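Local coordinates for protein regulator of chromosome condensation (Saccharomyces cerevisiae, PDB 3OF7) that promotes the exchange of GDP for GTP on the Ran-type GTPases Gsp1 and Gsp2, binds chromatin and controls RNA metabolism and nuclear transport, at residues K380-V392 against N433-V445. Residues are numbered along the deposited sequence; the frame is centred on the assembly and turned at random.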
loop_
_atom_site.group_PDB
_atom_site.type_symbol
_atom_site.label_atom_id
_atom_site.label_comp_id
_atom_site.label_asym_id
_atom_site.label_seq_id
_atom_site.Cartn_x
_atom_site.Cartn_y
_atom_site.Cartn_z
ATOM N N LYS A 380 -3.960 -1.097 14.915
ATOM C CA LYS A 380 -2.592 -0.596 14.972
ATOM C C LYS A 380 -1.945 -0.383 13.593
ATOM O O LYS A 380 -0.991 0.374 13.473
ATOM C CB LYS A 380 -1.715 -1.458 15.899
ATOM C CG LYS A 380 -1.590 -2.926 15.504
ATOM C CD LYS A 380 -0.610 -3.642 16.432
ATOM C CE LYS A 380 -0.363 -5.072 15.998
ATOM N NZ LYS A 380 0.822 -5.684 16.718
ATOM N N SER A 381 -2.463 -1.055 12.561
ATOM C CA SER A 381 -2.030 -0.816 11.177
ATOM C C SER A 381 -3.159 -1.148 10.207
ATOM O O SER A 381 -4.098 -1.860 10.555
ATOM C CB SER A 381 -0.770 -1.624 10.817
ATOM O OG SER A 381 -1.050 -3.019 10.726
ATOM N N VAL A 382 -3.060 -0.625 8.992
ATOM C CA VAL A 382 -4.101 -0.806 7.985
ATOM C C VAL A 382 -3.451 -0.874 6.599
ATOM O O VAL A 382 -2.407 -0.269 6.370
ATOM C CB VAL A 382 -5.169 0.329 8.093
ATOM C CG1 VAL A 382 -4.560 1.715 7.832
ATOM C CG2 VAL A 382 -6.372 0.075 7.189
ATOM N N ALA A 383 -4.071 -1.632 5.693
ATOM C CA ALA A 383 -3.634 -1.702 4.310
ATOM C C ALA A 383 -4.868 -1.745 3.422
ATOM O O ALA A 383 -5.926 -2.200 3.844
ATOM C CB ALA A 383 -2.780 -2.927 4.083
ATOM N N ALA A 384 -4.715 -1.278 2.190
ATOM C CA ALA A 384 -5.822 -1.229 1.238
ATOM C C ALA A 384 -5.335 -1.660 -0.125
ATOM O O ALA A 384 -4.240 -1.256 -0.552
ATOM C CB ALA A 384 -6.394 0.180 1.172
ATOM N N GLY A 385 -6.134 -2.491 -0.790
ATOM C CA GLY A 385 -5.900 -2.862 -2.188
ATOM C C GLY A 385 -6.925 -2.112 -3.024
ATOM O O GLY A 385 -7.496 -1.138 -2.548
ATOM N N SER A 386 -7.184 -2.556 -4.253
ATOM C CA SER A 386 -8.023 -1.749 -5.147
ATOM C C SER A 386 -9.404 -1.460 -4.547
ATOM O O SER A 386 -9.846 -0.295 -4.514
ATOM C CB SER A 386 -8.147 -2.391 -6.532
ATOM O OG SER A 386 -6.890 -2.372 -7.183
ATOM N N HIS A 387 -10.069 -2.516 -4.071
ATOM C CA HIS A 387 -11.427 -2.403 -3.509
ATOM C C HIS A 387 -11.648 -3.236 -2.243
ATOM O O HIS A 387 -12.784 -3.550 -1.891
ATOM C CB HIS A 387 -12.479 -2.719 -4.584
ATOM C CG HIS A 387 -12.451 -1.740 -5.708
ATOM N ND1 HIS A 387 -13.162 -0.561 -5.679
ATOM C CD2 HIS A 387 -11.713 -1.712 -6.842
ATOM C CE1 HIS A 387 -12.885 0.141 -6.764
ATOM N NE2 HIS A 387 -12.009 -0.535 -7.486
ATOM N N HIS A 388 -10.559 -3.568 -1.553
ATOM C CA HIS A 388 -10.643 -4.264 -0.273
ATOM C C HIS A 388 -9.615 -3.675 0.681
ATOM O O HIS A 388 -8.742 -2.897 0.278
ATOM C CB HIS A 388 -10.437 -5.777 -0.452
ATOM C CG HIS A 388 -9.050 -6.151 -0.875
ATOM N ND1 HIS A 388 -8.129 -6.698 -0.007
ATOM C CD2 HIS A 388 -8.422 -6.038 -2.069
ATOM C CE1 HIS A 388 -7.000 -6.925 -0.654
ATOM N NE2 HIS A 388 -7.148 -6.526 -1.903
ATOM N N SER A 389 -9.738 -4.027 1.954
ATOM C CA SER A 389 -8.823 -3.546 2.966
ATOM C C SER A 389 -8.590 -4.636 3.997
ATOM O O SER A 389 -9.391 -5.564 4.131
ATOM C CB SER A 389 -9.373 -2.302 3.659
ATOM O OG SER A 389 -9.840 -1.340 2.721
ATOM N N VAL A 390 -7.482 -4.505 4.714
ATOM C CA VAL A 390 -7.151 -5.369 5.833
ATOM C C VAL A 390 -6.562 -4.479 6.922
ATOM O O VAL A 390 -5.645 -3.694 6.663
ATOM C CB VAL A 390 -6.128 -6.474 5.443
ATOM C CG1 VAL A 390 -5.803 -7.380 6.645
ATOM C CG2 VAL A 390 -6.633 -7.308 4.268
ATOM N N ALA A 391 -7.112 -4.583 8.130
ATOM C CA ALA A 391 -6.582 -3.864 9.291
ATOM C C ALA A 391 -6.167 -4.846 10.387
ATOM O O ALA A 391 -6.720 -5.945 10.489
ATOM C CB ALA A 391 -7.614 -2.873 9.822
ATOM N N VAL A 392 -5.192 -4.451 11.201
ATOM C CA VAL A 392 -4.707 -5.321 12.275
ATOM C C VAL A 392 -5.073 -4.719 13.618
ATOM O O VAL A 392 -4.674 -3.592 13.928
ATOM C CB VAL A 392 -3.183 -5.537 12.202
ATOM C CG1 VAL A 392 -2.731 -6.510 13.303
ATOM C CG2 VAL A 392 -2.797 -6.076 10.845
ATOM N N ASN A 433 0.361 -13.644 15.896
ATOM C CA ASN A 433 0.394 -12.225 16.124
ATOM C C ASN A 433 0.733 -11.597 14.764
ATOM O O ASN A 433 1.872 -11.653 14.327
ATOM C CB ASN A 433 1.492 -11.942 17.163
ATOM C CG ASN A 433 1.462 -10.530 17.694
ATOM O OD1 ASN A 433 2.513 -9.947 18.013
ATOM N ND2 ASN A 433 0.271 -9.974 17.816
ATOM N N ILE A 434 -0.267 -11.041 14.082
ATOM C CA ILE A 434 -0.053 -10.425 12.761
ATOM C C ILE A 434 0.641 -9.075 12.953
ATOM O O ILE A 434 0.182 -8.246 13.746
ATOM C CB ILE A 434 -1.382 -10.261 11.967
ATOM C CG1 ILE A 434 -2.036 -11.634 11.697
ATOM C CG2 ILE A 434 -1.160 -9.487 10.643
ATOM C CD1 ILE A 434 -1.154 -12.621 10.892
ATOM N N ILE A 435 1.742 -8.874 12.232
ATOM C CA ILE A 435 2.597 -7.693 12.421
ATOM C C ILE A 435 2.477 -6.722 11.238
ATOM O O ILE A 435 2.348 -5.501 11.437
ATOM C CB ILE A 435 4.089 -8.104 12.636
ATOM C CG1 ILE A 435 4.243 -9.147 13.756
ATOM C CG2 ILE A 435 4.986 -6.878 12.919
ATOM C CD1 ILE A 435 3.758 -8.682 15.111
ATOM N N LEU A 436 2.514 -7.261 10.020
ATOM C CA LEU A 436 2.466 -6.440 8.807
ATOM C C LEU A 436 1.379 -6.942 7.868
ATOM O O LEU A 436 1.123 -8.140 7.802
ATOM C CB LEU A 436 3.822 -6.463 8.086
ATOM C CG LEU A 436 5.068 -5.932 8.811
ATOM C CD1 LEU A 436 6.325 -6.212 7.968
ATOM C CD2 LEU A 436 4.977 -4.442 9.140
ATOM N N VAL A 437 0.727 -6.023 7.160
ATOM C CA VAL A 437 -0.244 -6.387 6.132
ATOM C C VAL A 437 -0.059 -5.505 4.909
ATOM O O VAL A 437 0.391 -4.370 5.035
ATOM C CB VAL A 437 -1.712 -6.251 6.610
ATOM C CG1 VAL A 437 -2.061 -7.359 7.597
ATOM C CG2 VAL A 437 -1.981 -4.868 7.206
ATOM N N GLY A 438 -0.411 -6.036 3.743
ATOM C CA GLY A 438 -0.347 -5.289 2.479
ATOM C C GLY A 438 -1.372 -5.875 1.534
ATOM O O GLY A 438 -1.765 -7.034 1.685
ATOM N N CYS A 439 -1.821 -5.082 0.568
ATOM C CA CYS A 439 -2.888 -5.520 -0.339
ATOM C C CYS A 439 -2.602 -5.041 -1.746
ATOM O O CYS A 439 -2.028 -3.963 -1.931
ATOM C CB CYS A 439 -4.241 -4.945 0.096
ATOM S SG CYS A 439 -4.761 -5.339 1.775
ATOM N N GLY A 440 -2.997 -5.852 -2.721
ATOM C CA GLY A 440 -2.839 -5.519 -4.136
ATOM C C GLY A 440 -4.183 -5.454 -4.822
ATOM O O GLY A 440 -5.222 -5.248 -4.168
ATOM N N GLY A 441 -4.178 -5.635 -6.142
ATOM C CA GLY A 441 -5.411 -5.531 -6.921
ATOM C C GLY A 441 -6.448 -6.570 -6.523
ATOM O O GLY A 441 -7.630 -6.247 -6.337
ATOM N N GLN A 442 -6.003 -7.818 -6.392
ATOM C CA GLN A 442 -6.907 -8.956 -6.186
ATOM C C GLN A 442 -6.440 -9.918 -5.092
ATOM O O GLN A 442 -6.898 -11.064 -5.030
ATOM C CB GLN A 442 -7.080 -9.743 -7.504
ATOM C CG GLN A 442 -7.595 -8.922 -8.685
ATOM C CD GLN A 442 -7.971 -9.782 -9.894
ATOM O OE1 GLN A 442 -7.653 -10.973 -9.955
ATOM N NE2 GLN A 442 -8.657 -9.174 -10.857
ATOM N N PHE A 443 -5.545 -9.459 -4.222
ATOM C CA PHE A 443 -4.890 -10.353 -3.266
ATOM C C PHE A 443 -4.353 -9.569 -2.079
ATOM O O PHE A 443 -4.264 -8.339 -2.130
ATOM C CB PHE A 443 -3.757 -11.136 -3.957
ATOM C CG PHE A 443 -2.519 -10.308 -4.252
ATOM C CD1 PHE A 443 -2.523 -9.357 -5.268
ATOM C CD2 PHE A 443 -1.345 -10.499 -3.513
ATOM C CE1 PHE A 443 -1.373 -8.590 -5.554
ATOM C CE2 PHE A 443 -0.193 -9.742 -3.778
ATOM C CZ PHE A 443 -0.205 -8.784 -4.800
ATOM N N SER A 444 -3.983 -10.287 -1.023
ATOM C CA SER A 444 -3.419 -9.685 0.184
ATOM C C SER A 444 -2.250 -10.522 0.711
ATOM O O SER A 444 -2.120 -11.710 0.389
ATOM C CB SER A 444 -4.493 -9.559 1.265
ATOM O OG SER A 444 -5.665 -8.945 0.754
ATOM N N VAL A 445 -1.390 -9.886 1.502
ATOM C CA VAL A 445 -0.228 -10.545 2.094
ATOM C C VAL A 445 -0.136 -10.091 3.544
ATOM O O VAL A 445 -0.400 -8.921 3.848
ATOM C CB VAL A 445 1.089 -10.171 1.362
ATOM C CG1 VAL A 445 2.301 -10.868 2.012
ATOM C CG2 VAL A 445 1.013 -10.508 -0.131
HETATM O O HOH W 1 1.106 -3.398 8.349
HETATM O O HOH W 2 0.375 -4.032 12.858
HETATM O O HOH W 3 0.358 -1.364 6.772
#
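Strands 381-384 and 433-439 run side by side in nearly the same direction, their axes 5.3 Å apart at closest and 16° from parallel, so that Ala383 packs on Val437 and Cys439. Each is the first strand of a beta hairpin, and the hairpins belong to adjacent blades of the seven-bladed RCC1 beta-propeller, packed face to face near its centre. Small residues allow this closeness: the methyl of Ala383 rests 3.8 Å from Val437 CG2, and where Cys439 CB lies 3.2 Å from Gly385 N a side chain on Gly385 would strike Gly440 O. Beta-branched valines fill the wider space toward the second strand, 388-392. Val392 CG2 slides past Val437 CG1 at 3.6 Å and meets Ile434 CG2 crosswise, while Val390, with CG2 beside its backbone N and CG1 anti to it, sets the CG2 methyl 3.7 Å from Cys439 SG. On the partly exposed side, Ser381 OG joins the blades through two waters, one held by Ile435 O and the other by Val437 N.

At the turns, His388 reaches across with chi1 67°, its CG lodged between backbone N and carbonyl carbon, which brings the ring beneath Gly385 N and its edge to the facing turn. NE2 donates to Gly440 O over 3.2 Å, tilted 33° from the carbonyl plane, and Cys439 SG approaches the ring obliquely. Ser444 OG is hydrogen-bonded to Ala408 O in a neighbouring loop. A leucine in place of His388 would probably leave Gly440 O with little more than the weak bond from Ser386 N and let the two turns shift. That weak bond spans 3.3 Å from Ser386 N to Gly440 O, while Gly385 CA adds a C-H contact to the same oxygen at 3.2 Å.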